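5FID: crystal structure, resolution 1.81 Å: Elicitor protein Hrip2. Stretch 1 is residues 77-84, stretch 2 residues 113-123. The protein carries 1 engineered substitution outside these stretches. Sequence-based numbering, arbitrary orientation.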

ATOM      1  N   TYR A  77      -6.595  -2.596  -1.152  1.00 14.34           N
ATOM      2  CA  TYR A  77      -5.203  -2.930  -0.892  1.00 13.77           C
ATOM      3  C   TYR A  77      -4.916  -4.323  -1.439  1.00 15.29           C
ATOM      4  O   TYR A  77      -5.782  -5.189  -1.407  1.00 14.89           O
ATOM      5  N   TYR A  78      -3.710  -4.534  -1.956  1.00 12.92           N
ATOM      6  CA  TYR A  78      -3.367  -5.798  -2.602  1.00 12.84           C
ATOM      7  C   TYR A  78      -1.892  -6.104  -2.386  1.00 13.44           C
ATOM      8  O   TYR A  78      -1.046  -5.207  -2.416  1.00 14.53           O
ATOM      9  N   GLU A  79      -1.591  -7.381  -2.173  1.00 13.29           N
ATOM     10  CA  GLU A  79      -0.240  -7.822  -1.864  1.00 11.53           C
ATOM     11  C   GLU A  79       0.045  -9.091  -2.649  1.00 12.74           C
ATOM     12  O   GLU A  79      -0.753 -10.029  -2.630  1.00 11.53           O
ATOM     13  N   LEU A  80       1.174  -9.109  -3.346  1.00 10.88           N
ATOM     14  CA  LEU A  80       1.637 -10.312  -4.033  1.00 10.63           C
ATOM     15  C   LEU A  80       2.779 -10.888  -3.209  1.00 10.91           C
ATOM     16  O   LEU A  80       3.878 -10.342  -3.209  1.00 11.38           O
ATOM     17  N   SER A  81       2.523 -11.992  -2.503  1.00 11.80           N
ATOM     18  CA  SER A  81       3.462 -12.456  -1.478  1.00 12.30           C
ATOM     19  C   SER A  81       4.072 -13.819  -1.749  1.00 12.39           C
ATOM     20  O   SER A  81       3.370 -14.759  -2.117  1.00 11.32           O
ATOM     21  N   SER A  82       5.387 -13.922  -1.560  1.00 10.65           N
ATOM     22  CA  SER A  82       6.059 -15.222  -1.586  1.00 10.49           C
ATOM     23  C   SER A  82       6.477 -15.663  -0.183  1.00 11.06           C
ATOM     24  O   SER A  82       7.376 -16.499  -0.038  1.00 10.24           O
ATOM     25  N   GLU A  83       5.820 -15.121   0.846  1.00 10.19           N
ATOM     26  CA  GLU A  83       6.172 -15.414   2.241  1.00 12.59           C
ATOM     27  C   GLU A  83       5.968 -16.866   2.641  1.00 12.22           C
ATOM     28  O   GLU A  83       6.591 -17.342   3.592  1.00 12.49           O
ATOM     29  N   TRP A  84       5.083 -17.564   1.935  1.00 11.13           N
ATOM     30  CA  TRP A  84       4.831 -18.976   2.230  1.00 11.73           C
ATOM     31  C   TRP A  84       5.358 -19.896   1.138  1.00 11.72           C
ATOM     32  O   TRP A  84       5.162 -21.114   1.204  1.00 10.97           O
ATOM     33  N   CYS A 113      11.053  -8.860  -5.726  1.00 13.70           N
ATOM     34  CA  CYS A 113       9.901  -8.101  -6.224  1.00 14.53           C
ATOM     35  C   CYS A 113       8.635  -8.378  -5.409  1.00 15.37           C
ATOM     36  O   CYS A 113       7.765  -7.505  -5.259  1.00 13.32           O
ATOM     37  N   TYR A 114       8.554  -9.594  -4.872  1.00 12.37           N
ATOM     38  CA  TYR A 114       7.419 -10.030  -4.085  1.00 12.12           C
ATOM     39  C   TYR A 114       7.454  -9.456  -2.680  1.00 12.11           C
ATOM     40  O   TYR A 114       8.504  -9.024  -2.195  1.00 13.26           O
ATOM     41  N   SER A 115       6.307  -9.474  -2.015  1.00 11.92           N
ATOM     42  CA  SER A 115       6.266  -9.166  -0.595  1.00 12.42           C
ATOM     43  C   SER A 115       6.975 -10.292   0.138  1.00 12.98           C
ATOM     44  O   SER A 115       6.745 -11.477  -0.138  1.00 11.96           O
ATOM     45  N   ARG A 116       7.843  -9.917   1.069  1.00 12.28           N
ATOM     46  CA  ARG A 116       8.716 -10.864   1.755  1.00 12.70           C
ATOM     47  C   ARG A 116       8.607 -10.670   3.260  1.00 14.08           C
ATOM     48  O   ARG A 116       8.199  -9.601   3.709  1.00 13.19           O
ATOM     49  N   PRO A 117       8.995 -11.690   4.044  1.00 16.07           N
ATOM     50  CA  PRO A 117       8.875 -11.584   5.500  1.00 16.80           C
ATOM     51  C   PRO A 117       9.587 -10.348   6.027  1.00 17.38           C
ATOM     52  O   PRO A 117       9.057  -9.665   6.911  1.00 18.70           O
ATOM     53  N   ASP A 118      10.760 -10.063   5.470  1.00 16.38           N
ATOM     54  CA  ASP A 118      11.597  -8.968   5.950  1.00 18.02           C
ATOM     55  C   ASP A 118      11.502  -7.707   5.092  1.00 18.63           C
ATOM     56  O   ASP A 118      12.161  -6.698   5.366  1.00 17.52           O
HETATM   57  N   MSE A 119      10.688  -7.763   4.046  1.00 19.08           N
HETATM   58  CA  MSE A 119      10.363  -6.561   3.290  1.00 17.80           C
HETATM   59  C   MSE A 119       8.967  -6.686   2.708  1.00 16.96           C
HETATM   60  O   MSE A 119       8.789  -7.241   1.624  1.00 15.41           O
ATOM     61  N   LYS A 120       7.986  -6.158   3.438  1.00 15.32           N
ATOM     62  CA  LYS A 120       6.590  -6.232   3.017  1.00 15.30           C
ATOM     63  C   LYS A 120       6.304  -5.267   1.878  1.00 15.86           C
ATOM     64  O   LYS A 120       6.799  -4.137   1.853  1.00 15.45           O
ATOM     65  N   LYS A 121       5.511  -5.726   0.922  1.00 14.07           N
ATOM     66  CA  LYS A 121       5.140  -4.903  -0.214  1.00 13.76           C
ATOM     67  C   LYS A 121       3.646  -5.040  -0.401  1.00 14.31           C
ATOM     68  O   LYS A 121       3.150  -6.075  -0.837  1.00 11.74           O
ATOM     69  N   VAL A 122       2.935  -3.994   0.005  1.00 12.27           N
ATOM     70  CA  VAL A 122       1.485  -3.960  -0.036  1.00 13.26           C
ATOM     71  C   VAL A 122       1.145  -2.615  -0.637  1.00 12.76           C
ATOM     72  O   VAL A 122       1.730  -1.613  -0.241  1.00 12.39           O
ATOM     73  N   TYR A 123       0.242  -2.589  -1.616  1.00 13.04           N
ATOM     74  CA  TYR A 123      -0.113  -1.337  -2.276  1.00 14.28           C
ATOM     75  C   TYR A 123      -1.593  -1.014  -2.157  1.00 14.97           C
ATOM     76  O   TYR A 123      -2.425  -1.924  -2.086  1.00 13.15           O
TER

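Stretch 2 lies along the strand 77-81 and is held by backbone pairing at two places. Tyr-78 and Tyr-123 form an antiparallel pair, Tyr-78 N to Tyr-123 O at 2.9 Å and Tyr-123 N to Tyr-78 O at 3.0 Å; farther along, Ser-115 N donates to Leu-80 O (2.8 Å) and Ser-82 N to Ser-115 O (3.1 Å). Between these places and beyond the second, side chains satisfy one another. Glu-79, extended with chi1 and chi2 both t, brings OE2 to Ser-115 OG (2.7 Å) and to Lys-120 NZ (2.9 Å), while its OE1 is bonded elsewhere in the structure. Having given its proton to Glu-79, Ser-115 OG (chi1 t) accepts from Lys-121 N at 2.9 Å, so the hydroxyl is used in both directions. Lys-120 NZ also forms a salt bridge with Glu-83 OE2 (2.8 Å), and thus joins two carboxylates; its bond to Glu-83 OE1 is weak. That OE1 also takes a 2.7 Å hydrogen bond from Ser-81 OG, which itself accepts from Glu-83 N at 3.1 Å. Ser-82 (p) points toward stretch 2, and its OG accepts from Arg-116 NH1 at 3.0 Å. Apolar contacts complete the packing: Leu-80 CG meets Tyr-114 CD2 at 3.8 Å, and Tyr-78 CE2 reaches Tyr-123 CB at 3.5 Å.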

ATOM      1  CB  TYR A  77      -4.927  -2.860   0.612  1.00 14.35           C
ATOM      2  CG  TYR A  77      -5.260  -1.506   1.228  1.00 15.71           C
ATOM      3  CD1 TYR A  77      -4.411  -0.416   1.071  1.00 16.59           C
ATOM      4  CD2 TYR A  77      -6.424  -1.317   1.956  1.00 16.57           C
ATOM      5  CE1 TYR A  77      -4.714   0.824   1.640  1.00 16.59           C
ATOM      6  CE2 TYR A  77      -6.733  -0.085   2.514  1.00 18.33           C
ATOM      7  CZ  TYR A  77      -5.876   0.975   2.357  1.00 17.34           C
ATOM      8  OH  TYR A  77      -6.188   2.196   2.921  1.00 20.69           O
ATOM      9  CB  TYR A  78      -3.685  -5.757  -4.109  1.00 12.62           C
ATOM     10  CG  TYR A  78      -3.246  -4.463  -4.747  1.00 15.44           C
ATOM     11  CD1 TYR A  78      -4.037  -3.327  -4.656  1.00 14.86           C
ATOM     12  CD2 TYR A  78      -2.035  -4.367  -5.413  1.00 13.81           C
ATOM     13  CE1 TYR A  78      -3.635  -2.127  -5.207  1.00 14.29           C
ATOM     14  CE2 TYR A  78      -1.631  -3.173  -5.972  1.00 14.97           C
ATOM     15  CZ  TYR A  78      -2.433  -2.058  -5.863  1.00 14.70           C
ATOM     16  OH  TYR A  78      -2.024  -0.852  -6.410  1.00 14.60           O
ATOM     17  CB  GLU A  79      -0.123  -8.116  -0.368  1.00 12.74           C
ATOM     18  CG  GLU A  79       1.210  -8.730   0.080  1.00 14.36           C
ATOM     19  CD  GLU A  79       1.265  -8.993   1.579  1.00 15.55           C
ATOM     20  OE1 GLU A  79       0.197  -8.976   2.240  1.00 16.95           O
ATOM     21  OE2 GLU A  79       2.384  -9.220   2.112  1.00 18.60           O
ATOM     22  CB  LEU A  80       2.119  -9.967  -5.445  1.00 11.05           C
ATOM     23  CG  LEU A  80       2.613 -11.148  -6.290  1.00 12.33           C
ATOM     24  CD1 LEU A  80       1.480 -12.128  -6.544  1.00 12.49           C
ATOM     25  CD2 LEU A  80       3.187 -10.651  -7.617  1.00 12.26           C
ATOM     26  CB  SER A  81       2.772 -12.485  -0.117  1.00 12.48           C
ATOM     27  OG  SER A  81       3.644 -12.974   0.890  1.00 12.66           O
ATOM     28  CB  SER A  82       7.287 -15.187  -2.499  1.00 10.43           C
ATOM     29  OG  SER A  82       8.262 -14.269  -2.018  1.00 10.98           O
ATOM     30  CB  GLU A  83       5.362 -14.539   3.204  1.00 12.08           C
ATOM     31  CG  GLU A  83       5.752 -13.083   3.242  1.00 13.55           C
ATOM     32  CD  GLU A  83       4.709 -12.254   3.954  1.00 17.62           C
ATOM     33  OE1 GLU A  83       3.556 -12.184   3.451  1.00 15.07           O
ATOM     34  OE2 GLU A  83       5.030 -11.684   5.020  1.00 17.70           O
ATOM     35  CB  TRP A  84       3.329 -19.235   2.413  1.00 12.31           C
ATOM     36  CG  TRP A  84       2.666 -18.309   3.408  1.00 13.06           C
ATOM     37  CD1 TRP A  84       3.275 -17.595   4.397  1.00 14.25           C
ATOM     38  CD2 TRP A  84       1.265 -18.004   3.495  1.00 15.28           C
ATOM     39  NE1 TRP A  84       2.340 -16.865   5.100  1.00 13.56           N
ATOM     40  CE2 TRP A  84       1.099 -17.096   4.564  1.00 14.82           C
ATOM     41  CE3 TRP A  84       0.142 -18.400   2.764  1.00 12.79           C
ATOM     42  CZ2 TRP A  84      -0.155 -16.587   4.932  1.00 16.53           C
ATOM     43  CZ3 TRP A  84      -1.105 -17.900   3.134  1.00 13.78           C
ATOM     44  CH2 TRP A  84      -1.241 -16.997   4.204  1.00 16.69           C
ATOM     45  CB  CYS A 113       9.676  -8.387  -7.712  1.00 14.93           C
ATOM     46  SG  CYS A 113       8.128  -7.744  -8.432  1.00 15.11           S
ATOM     47  CB  TYR A 114       7.411 -11.563  -3.995  1.00 12.13           C
ATOM     48  CG  TYR A 114       7.303 -12.248  -5.339  1.00 12.16           C
ATOM     49  CD1 TYR A 114       8.425 -12.459  -6.125  1.00 11.79           C
ATOM     50  CD2 TYR A 114       6.072 -12.674  -5.821  1.00 12.06           C
ATOM     51  CE1 TYR A 114       8.327 -13.077  -7.367  1.00 12.92           C
ATOM     52  CE2 TYR A 114       5.962 -13.290  -7.057  1.00 12.98           C
ATOM     53  CZ  TYR A 114       7.091 -13.487  -7.825  1.00 12.98           C
ATOM     54  OH  TYR A 114       6.967 -14.102  -9.049  1.00 13.77           O
ATOM     55  CB  SER A 115       4.830  -9.049  -0.102  1.00 13.54           C
ATOM     56  OG  SER A 115       4.803  -8.493   1.206  1.00 13.19           O
ATOM     57  CB  ARG A 116      10.168 -10.626   1.304  1.00 14.12           C
ATOM     58  CG  ARG A 116      10.369 -10.669  -0.202  1.00 11.41           C
ATOM     59  CD  ARG A 116      10.323 -12.100  -0.758  1.00 12.32           C
ATOM     60  NE  ARG A 116      11.259 -12.932  -0.015  1.00 13.05           N
ATOM     61  CZ  ARG A 116      10.950 -14.060   0.616  1.00 13.26           C
ATOM     62  NH1 ARG A 116       9.713 -14.555   0.571  1.00 10.76           N
ATOM     63  NH2 ARG A 116      11.900 -14.695   1.292  1.00 12.59           N
ATOM     64  CB  PRO A 117       9.596 -12.836   6.004  1.00 18.01           C
ATOM     65  CG  PRO A 117       9.563 -13.777   4.876  1.00 17.31           C
ATOM     66  CD  PRO A 117       9.573 -12.980   3.625  1.00 14.90           C
ATOM     67  CB  ASP A 118      13.054  -9.420   6.080  1.00 19.77           C
ATOM     68  CG  ASP A 118      13.570 -10.156   4.844  1.00 21.33           C
ATOM     69  OD1 ASP A 118      12.764 -10.632   4.006  1.00 18.08           O
ATOM     70  OD2 ASP A 118      14.817 -10.277   4.732  1.00 24.46           O
HETATM   71  CB  MSE A 119      11.391  -6.290   2.190  1.00 19.26           C
HETATM   72  CG  MSE A 119      11.092  -5.038   1.371  1.00 19.27           C
HETATM   73 SE   MSE A 119      10.836  -3.426   2.484  1.00 35.93          SE
HETATM   74  CE  MSE A 119      12.517  -3.493   3.494  1.00 22.29           C
ATOM     75  CB  LYS A 120       5.657  -5.952   4.201  1.00 14.95           C
ATOM     76  CG  LYS A 120       5.773  -6.983   5.313  1.00 17.72           C
ATOM     77  CD  LYS A 120       5.184  -8.327   4.878  1.00 17.47           C
ATOM     78  CE  LYS A 120       3.765  -8.484   5.392  1.00 18.66           C
ATOM     79  NZ  LYS A 120       3.094  -9.719   4.878  1.00 17.85           N
ATOM     80  CB  LYS A 121       5.935  -5.306  -1.461  1.00 14.25           C
ATOM     81  CG  LYS A 121       7.402  -4.870  -1.371  1.00 16.75           C
ATOM     82  CD  LYS A 121       8.184  -5.167  -2.636  1.00 17.84           C
ATOM     83  CE  LYS A 121       9.608  -4.615  -2.532  1.00 18.92           C
ATOM     84  NZ  LYS A 121      10.418  -4.975  -3.744  1.00 20.76           N
ATOM     85  CB  VAL A 122       0.897  -4.090   1.393  1.00 13.52           C
ATOM     86  CG1 VAL A 122      -0.630  -4.081   1.372  1.00 13.97           C
ATOM     87  CG2 VAL A 122       1.385  -5.363   2.049  1.00 14.38           C
ATOM     88  CB  TYR A 123       0.292  -1.355  -3.753  1.00 13.89           C
ATOM     89  CG  TYR A 123       1.760  -1.613  -3.978  1.00 15.76           C
ATOM     90  CD1 TYR A 123       2.721  -0.732  -3.509  1.00 18.34           C
ATOM     91  CD2 TYR A 123       2.184  -2.725  -4.673  1.00 16.00           C
ATOM     92  CE1 TYR A 123       4.073  -0.965  -3.721  1.00 18.89           C
ATOM     93  CE2 TYR A 123       3.530  -2.967  -4.886  1.00 17.82           C
ATOM     94  CZ  TYR A 123       4.465  -2.086  -4.404  1.00 19.00           C
ATOM     95  OH  TYR A 123       5.800  -2.328  -4.624  1.00 21.41           O
TER